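Pullulanase C protein (Klebsiella pneumoniae subsp. pneumoniae NTUH-K2044, PDB 5HJ1) probably serves as a component of the type II secretion system that exports pullulanase, and binds a fatty acid in its PDZ domain. Local coordinates at residues A[35-40]-A[50-55]. Sequence-based numbering, arbitrary orientation.
Sequences RLNPGK and LQANDL
Asn-37 and Asn-53 grip each other by two hydrogen bonds. ND2 of Asn-37 points almost straight at OD1 of Asn-53 (3.0 Å, 176° at the hydrogen). The bond lies in the amide plane of Asn-37 but above the carbonyl plane of Asn-53; the two amides stand at right angles. OD1 of Asn-37 accepts a hydrogen bond from the backbone N of Asn-53 at 3.0 Å. That same N-H also makes a weak, bent bond to Leu-36 O, so it is shared between two acceptors. The backbone O of Asn-53 is satisfied by NH1 of Arg-35, 2.9 Å away, and lies in the guanidinium plane. Arg-35 gets there by bending at chi2 and chi3 (66° and 62°), and CD1 of Leu-55 lies over one face of the guanidinium. Leu-36 N donates to Asp-54 O at 2.8 Å. Inside the type II turn from Gln-51 to Asp-54, Asp-54 N bonds Gln-51 O, while Gln-51 N donates to Asp-54 OD2 (2.9 Å). Asp-54 OD1 forms a salt bridge with Arg-89. Leu-36 CD1 packs on Leu-50 CD2, and the Leu-36 side chain lies near the bound vaccenic acid. The turn leads into strand 54-59, antiparallel to strand 30-38 in the PDZ sheet.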
# COMPACT_ATOMS: atom_id res chain seq x y z
N ARG A 35 -4.87 4.83 3.13
CA ARG A 35 -6.04 4.89 2.21
C ARG A 35 -5.48 5.04 0.80
O ARG A 35 -4.68 5.91 0.49
CB ARG A 35 -6.86 6.13 2.54
CG ARG A 35 -8.25 6.26 1.82
CD ARG A 35 -9.22 5.24 2.21
NE ARG A 35 -9.55 5.32 3.64
CZ ARG A 35 -10.13 4.38 4.32
NH1 ARG A 35 -10.45 3.25 3.75
NH2 ARG A 35 -10.38 4.54 5.64
N LEU A 36 -5.96 4.19 -0.12
CA LEU A 36 -5.50 4.14 -1.48
C LEU A 36 -6.57 4.61 -2.45
O LEU A 36 -7.73 4.25 -2.34
CB LEU A 36 -5.14 2.70 -1.92
CG LEU A 36 -4.19 1.98 -0.98
CD1 LEU A 36 -3.99 0.56 -1.52
CD2 LEU A 36 -2.89 2.70 -0.83
N ASN A 37 -6.13 5.40 -3.44
CA ASN A 37 -6.98 5.86 -4.54
C ASN A 37 -6.10 5.89 -5.77
O ASN A 37 -4.86 5.85 -5.72
CB ASN A 37 -7.65 7.18 -4.20
CG ASN A 37 -8.91 6.98 -3.44
OD1 ASN A 37 -9.82 6.30 -3.91
ND2 ASN A 37 -8.94 7.47 -2.20
N PRO A 38 -6.72 6.03 -6.96
CA PRO A 38 -5.89 6.04 -8.14
C PRO A 38 -4.98 7.23 -8.20
O PRO A 38 -5.35 8.35 -7.85
CB PRO A 38 -6.95 6.06 -9.26
CG PRO A 38 -8.19 5.51 -8.71
CD PRO A 38 -8.16 5.91 -7.26
N GLY A 39 -3.78 6.98 -8.74
CA GLY A 39 -2.88 8.01 -9.16
C GLY A 39 -3.36 8.56 -10.55
O GLY A 39 -4.48 8.20 -11.05
N LYS A 40 -2.50 9.28 -11.24
CA LYS A 40 -2.82 9.74 -12.59
C LYS A 40 -3.11 8.60 -13.49
O LYS A 40 -3.96 8.73 -14.41
CB LYS A 40 -1.69 10.58 -13.10
CG LYS A 40 -1.62 11.93 -12.42
CD LYS A 40 -0.56 12.82 -12.98
CE LYS A 40 -0.74 14.24 -12.44
NZ LYS A 40 0.31 15.17 -12.88
N LEU A 50 -7.30 -3.25 -7.21
CA LEU A 50 -7.65 -2.36 -6.12
C LEU A 50 -8.97 -1.68 -6.41
O LEU A 50 -9.47 -1.63 -7.53
CB LEU A 50 -6.54 -1.29 -6.05
CG LEU A 50 -5.19 -1.77 -5.64
CD1 LEU A 50 -4.17 -0.64 -5.69
CD2 LEU A 50 -5.16 -2.44 -4.28
N GLN A 51 -9.54 -1.18 -5.33
CA GLN A 51 -10.75 -0.39 -5.36
C GLN A 51 -10.54 0.94 -4.71
O GLN A 51 -9.74 1.06 -3.79
CB GLN A 51 -11.90 -1.12 -4.72
CG GLN A 51 -12.32 -2.34 -5.55
CD GLN A 51 -13.05 -1.94 -6.83
OE1 GLN A 51 -14.10 -1.30 -6.80
NE2 GLN A 51 -12.48 -2.29 -7.97
N ALA A 52 -11.24 1.95 -5.18
CA ALA A 52 -11.13 3.27 -4.57
C ALA A 52 -11.42 3.14 -3.08
O ALA A 52 -12.34 2.42 -2.61
CB ALA A 52 -12.20 4.20 -5.16
N ASN A 53 -10.65 3.91 -2.33
CA ASN A 53 -10.76 3.95 -0.86
C ASN A 53 -10.43 2.67 -0.15
O ASN A 53 -10.78 2.47 1.02
CB ASN A 53 -12.11 4.57 -0.43
CG ASN A 53 -12.17 6.00 -0.75
OD1 ASN A 53 -11.25 6.78 -0.47
ND2 ASN A 53 -13.25 6.42 -1.39
N ASP A 54 -9.68 1.79 -0.80
CA ASP A 54 -9.17 0.64 -0.09
C ASP A 54 -8.23 1.11 1.03
O ASP A 54 -7.57 2.13 0.95
CB ASP A 54 -8.31 -0.27 -1.04
CG ASP A 54 -9.10 -1.30 -1.81
OD1 ASP A 54 -10.27 -1.58 -1.44
OD2 ASP A 54 -8.51 -1.86 -2.73
N LEU A 55 -8.17 0.31 2.09
CA LEU A 55 -7.28 0.56 3.24
C LEU A 55 -6.18 -0.45 3.28
O LEU A 55 -6.48 -1.63 3.57
CB LEU A 55 -8.09 0.57 4.54
CG LEU A 55 -7.29 0.92 5.78
CD1 LEU A 55 -7.00 2.40 5.85
CD2 LEU A 55 -7.98 0.49 7.10